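Local atomic coordinates of NanS-p (Escherichia phage vB_EcoP_24B, PDB entry 6YP6), a protein that probably binds carbohydrate as part of a phage-encoded NanS-type carbohydrate esterase, a conserved product of a Shiga toxin-encoding bacteriophage. Residues G15-Q20 with G27-V32; F117-D122 with H153-R158. All blocks are in the same frame, centred on the assembly; numbering follows the deposited sequence.

Contact 1 (G15-Q20 with G27-V32)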
# COMPACT_ATOMS: atom_id res chain seq x y z
N GLY A 15 1.03 3.00 19.40
CA GLY A 15 0.37 3.03 18.11
C GLY A 15 0.23 4.39 17.49
O GLY A 15 -0.52 4.54 16.52
N SER A 16 0.93 5.40 17.99
CA SER A 16 0.75 6.75 17.50
C SER A 16 1.41 6.95 16.14
O SER A 16 2.63 6.87 16.02
CB SER A 16 1.34 7.75 18.50
OG SER A 16 1.35 9.03 17.91
N LEU A 17 0.59 7.27 15.14
CA LEU A 17 1.09 7.67 13.83
C LEU A 17 1.93 8.94 13.95
O LEU A 17 2.99 9.06 13.33
CB LEU A 17 -0.09 7.92 12.90
CG LEU A 17 -0.77 6.64 12.41
CD1 LEU A 17 -2.25 6.85 12.10
CD2 LEU A 17 -0.02 6.12 11.18
N LYS A 18 1.45 9.90 14.75
CA LYS A 18 2.13 11.18 14.89
C LYS A 18 3.53 10.99 15.46
O LYS A 18 4.50 11.54 14.93
CB LYS A 18 1.31 12.09 15.80
CG LYS A 18 1.88 13.47 15.97
CD LYS A 18 1.04 14.30 16.92
CE LYS A 18 -0.37 14.50 16.41
NZ LYS A 18 -1.15 15.39 17.30
N VAL A 19 3.66 10.24 16.55
CA VAL A 19 4.97 10.03 17.17
C VAL A 19 5.91 9.34 16.21
O VAL A 19 7.12 9.60 16.22
CB VAL A 19 4.81 9.24 18.48
CG1 VAL A 19 6.16 8.80 19.02
CG2 VAL A 19 4.05 10.06 19.52
N GLN A 20 5.37 8.47 15.35
CA GLN A 20 6.17 7.71 14.40
C GLN A 20 6.47 8.47 13.11
O GLN A 20 7.09 7.90 12.21
CB GLN A 20 5.50 6.35 14.11
CG GLN A 20 5.50 5.46 15.34
CD GLN A 20 4.87 4.11 15.08
OE1 GLN A 20 5.31 3.35 14.23
NE2 GLN A 20 3.84 3.79 15.85
N GLY A 27 -10.88 11.24 8.26
CA GLY A 27 -11.21 10.05 9.00
C GLY A 27 -10.73 10.02 10.44
O GLY A 27 -10.50 11.05 11.09
N ARG A 28 -10.64 8.79 10.94
CA ARG A 28 -10.29 8.50 12.32
C ARG A 28 -9.33 7.33 12.33
O ARG A 28 -9.49 6.38 11.56
CB ARG A 28 -11.55 8.13 13.11
CG ARG A 28 -11.26 7.85 14.57
CD ARG A 28 -12.49 7.43 15.33
NE ARG A 28 -12.15 7.19 16.73
CZ ARG A 28 -12.91 6.54 17.60
NH1 ARG A 28 -14.08 6.04 17.23
NH2 ARG A 28 -12.49 6.37 18.84
N ALA A 29 -8.32 7.41 13.19
CA ALA A 29 -7.38 6.32 13.43
C ALA A 29 -7.46 6.01 14.92
O ALA A 29 -7.05 6.83 15.74
CB ALA A 29 -5.97 6.73 13.03
N GLU A 30 -8.00 4.84 15.27
CA GLU A 30 -8.17 4.45 16.66
C GLU A 30 -7.29 3.24 16.94
O GLU A 30 -7.46 2.20 16.30
CB GLU A 30 -9.63 4.09 16.94
CG GLU A 30 -9.87 3.76 18.40
CD GLU A 30 -11.21 3.10 18.67
OE1 GLU A 30 -12.00 2.89 17.73
OE2 GLU A 30 -11.48 2.78 19.85
N VAL A 31 -6.38 3.36 17.90
CA VAL A 31 -5.58 2.20 18.30
C VAL A 31 -6.48 1.27 19.11
O VAL A 31 -7.12 1.69 20.08
CB VAL A 31 -4.34 2.64 19.09
CG1 VAL A 31 -3.54 1.42 19.53
CG2 VAL A 31 -3.48 3.57 18.25
N VAL A 32 -6.53 0.01 18.70
CA VAL A 32 -7.46 -0.96 19.26
C VAL A 32 -6.70 -2.22 19.65
O VAL A 32 -5.57 -2.44 19.23
CB VAL A 32 -8.59 -1.34 18.28
CG1 VAL A 32 -9.47 -0.13 18.01
CG2 VAL A 32 -8.03 -1.91 16.98

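Contact 2 (F117-D122 with H153-R158)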
# COMPACT_ATOMS: atom_id res chain seq x y z
N PHE A 117 -0.82 0.64 -5.93
CA PHE A 117 -1.43 -0.66 -5.70
C PHE A 117 -2.65 -0.50 -4.81
O PHE A 117 -2.57 0.17 -3.78
CB PHE A 117 -0.44 -1.60 -5.02
CG PHE A 117 0.91 -1.65 -5.69
CD1 PHE A 117 1.01 -1.83 -7.05
CD2 PHE A 117 2.07 -1.50 -4.96
CE1 PHE A 117 2.27 -1.86 -7.68
CE2 PHE A 117 3.31 -1.55 -5.57
CZ PHE A 117 3.41 -1.72 -6.92
N TYR A 118 -3.78 -1.09 -5.20
CA TYR A 118 -4.99 -0.95 -4.40
C TYR A 118 -5.63 -2.30 -4.16
O TYR A 118 -5.43 -3.28 -4.88
CB TYR A 118 -5.96 0.08 -5.00
CG TYR A 118 -6.54 -0.26 -6.36
CD1 TYR A 118 -5.85 0.03 -7.53
CD2 TYR A 118 -7.78 -0.86 -6.47
CE1 TYR A 118 -6.40 -0.27 -8.77
CE2 TYR A 118 -8.33 -1.16 -7.70
CZ TYR A 118 -7.63 -0.87 -8.85
OH TYR A 118 -8.12 -1.17 -10.10
N ILE A 119 -6.43 -2.32 -3.10
CA ILE A 119 -7.07 -3.52 -2.58
C ILE A 119 -8.57 -3.27 -2.64
O ILE A 119 -9.06 -2.25 -2.13
CB ILE A 119 -6.58 -3.81 -1.15
CG1 ILE A 119 -5.07 -4.03 -1.11
CG2 ILE A 119 -7.34 -5.00 -0.57
CD1 ILE A 119 -4.51 -4.05 0.29
N GLN A 120 -9.30 -4.20 -3.27
CA GLN A 120 -10.71 -4.04 -3.60
C GLN A 120 -11.32 -5.43 -3.68
O GLN A 120 -10.65 -6.36 -4.12
CB GLN A 120 -10.81 -3.35 -4.98
CG GLN A 120 -12.22 -3.08 -5.47
CD GLN A 120 -12.26 -2.68 -6.92
OE1 GLN A 120 -11.37 -3.04 -7.70
NE2 GLN A 120 -13.30 -1.94 -7.31
N THR A 121 -12.59 -5.56 -3.31
CA THR A 121 -13.28 -6.82 -3.57
C THR A 121 -14.00 -6.75 -4.91
O THR A 121 -14.50 -5.70 -5.32
CB THR A 121 -14.29 -7.17 -2.48
OG1 THR A 121 -15.18 -6.07 -2.23
CG2 THR A 121 -13.62 -7.53 -1.20
N ASP A 122 -14.05 -7.89 -5.60
CA ASP A 122 -15.06 -8.10 -6.64
C ASP A 122 -16.32 -8.63 -5.94
O ASP A 122 -16.59 -8.21 -4.82
CB ASP A 122 -14.50 -8.90 -7.82
CG ASP A 122 -13.92 -10.24 -7.45
OD1 ASP A 122 -14.37 -10.86 -6.47
OD2 ASP A 122 -13.02 -10.71 -8.20
N HIS A 153 -4.17 -10.54 6.89
CA HIS A 153 -3.45 -10.84 5.66
C HIS A 153 -2.16 -10.03 5.63
O HIS A 153 -2.04 -9.00 6.29
CB HIS A 153 -4.30 -10.52 4.43
CG HIS A 153 -5.52 -11.36 4.36
ND1 HIS A 153 -5.51 -12.65 3.90
CD2 HIS A 153 -6.79 -11.13 4.78
CE1 HIS A 153 -6.71 -13.17 4.02
NE2 HIS A 153 -7.51 -12.26 4.54
N THR A 154 -1.22 -10.51 4.83
CA THR A 154 -0.01 -9.76 4.56
C THR A 154 0.14 -9.54 3.06
O THR A 154 -0.25 -10.37 2.24
CB THR A 154 1.24 -10.48 5.10
OG1 THR A 154 1.40 -11.75 4.47
CG2 THR A 154 1.14 -10.66 6.60
N LEU A 155 0.72 -8.39 2.72
CA LEU A 155 0.97 -8.03 1.34
C LEU A 155 2.35 -7.40 1.27
O LEU A 155 2.65 -6.52 2.08
CB LEU A 155 -0.09 -7.04 0.85
CG LEU A 155 0.07 -6.52 -0.58
CD1 LEU A 155 0.01 -7.65 -1.58
CD2 LEU A 155 -1.01 -5.48 -0.89
N ALA A 156 3.17 -7.82 0.34
CA ALA A 156 4.46 -7.19 0.12
C ALA A 156 4.71 -7.09 -1.37
O ALA A 156 4.14 -7.84 -2.17
CB ALA A 156 5.60 -7.94 0.81
N PHE A 157 5.58 -6.15 -1.72
CA PHE A 157 6.05 -5.94 -3.09
C PHE A 157 7.56 -5.97 -3.01
O PHE A 157 8.16 -5.08 -2.40
CB PHE A 157 5.52 -4.62 -3.63
CG PHE A 157 4.03 -4.58 -3.68
CD1 PHE A 157 3.36 -5.13 -4.77
CD2 PHE A 157 3.30 -4.09 -2.63
CE1 PHE A 157 1.98 -5.14 -4.81
CE2 PHE A 157 1.92 -4.10 -2.67
CZ PHE A 157 1.26 -4.63 -3.76
N ARG A 158 8.16 -7.01 -3.56
CA ARG A 158 9.59 -7.26 -3.45
C ARG A 158 10.32 -6.76 -4.68
O ARG A 158 9.99 -7.14 -5.81
CB ARG A 158 9.88 -8.76 -3.24
CG ARG A 158 11.33 -9.05 -2.90
CD ARG A 158 11.59 -10.52 -2.53
NE ARG A 158 11.34 -11.39 -3.68
CZ ARG A 158 10.39 -12.31 -3.76
NH1 ARG A 158 9.58 -12.58 -2.73
NH2 ARG A 158 10.25 -12.98 -4.89

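Contact 1 (G15-Q20 with G27-V32)
L17 and A29 meet in a small, apolar, partly buried contact at the margin of the fold, where the loop between strands 3-9 and 23-25 leans on strand 28-33. Two touches carry it. The CD1 branch of L17 reaches the methyl of A29, with CD1 3.8 Å from A29 CB. Two residues along the strand, V31 lays its CG2 methyl against the backbone of G15, 3.6 Å from the carbonyl O of that glycine and 3.9 Å from its carbonyl C. The first torsion of V31 (chi1 179°) sets CG1 anti to the backbone N and leaves CG2 as the branch facing the loop. G15, with positive phi and no side chain, lets this methyl settle against its peptide. The carbonyl O of G15 has its polar partner elsewhere, in a hydrogen bond with the hydroxyl of Y8.

Within the loop, S16 OG accepts a nearly straight bond from V19 N (2.9 Å, 174°), an ST motif, while Q20 N bonds to S16 O. Q20 OE1 is hydrogen-bonded to L9 N. L17 also packs on W22 and Y8, and A29 on V43 and L45 of the adjacent strand. With 127 Å² buried in all, the two segments meet by van der Waals contact alone, while the loop's polar groups bond within it and to strand 3-9.

Contact 2 (F117-D122 with H153-R158)
The rings of F117 and F157 lie face to face in an offset stack, their centroids 3.9 Å apart and their planes inclined by 18°. The overlap is uneven. CD2 of F117 stands over the centre of the F157 ring, 3.3 Å above its plane, whereas F157 places CE1 over a face of F117 nearer the rim. The closest atoms are F117 CD2 and F157 CZ, at 3.4 Å. The two side chains overlap while pointing opposite ways, and in both CG is anti to the carbonyl carbon, which sets CG of each ring on the side of its backbone N.

Two residues along each strand, the ends of I119 and L155 meet head-on, with I119 CD1 4.0 Å from L155 CD2. The intervening Y118 points away from strand 152-159, in keeping with the alternation of a beta-strand, and packs on M129, Y88 and A91 within its own sheet. L181 adds to the cover of F117, F77 touches I119 and V128 touches L155.

The touching parts of the strands run nearly antiparallel, 167° apart, yet their CA atoms stay 9.5 Å apart at F117 and F157, too far for backbone pairing. Strand 113-121 belongs to one antiparallel sheet and strand 152-159 to another, and their inward side chains meet between them: the hydrophobic core of a beta-sandwich, as in many carbohydrate-binding modules.

How the contacts relate
Contact 2 lies in the core, its centre about 7 Å from that of the chain and all four touching residues buried; the centre of contact 1 is about 17 Å from that of the chain, where buried and exposed residues mix. Their centres are about 21 Å apart, and their nearest atoms about 14 Å, so they do not touch. Strands 28-33 and 152-159 belong to the same antiparallel sheet, which links the two indirectly. Contact 2 joins this sheet to the opposing one through aromatic stacking and aliphatic side-chain ends, while contact 1 brings a loop to it through single methyl groups. Both are apolar across the interface, but only contact 1 uses a backbone carbonyl as a packing surface.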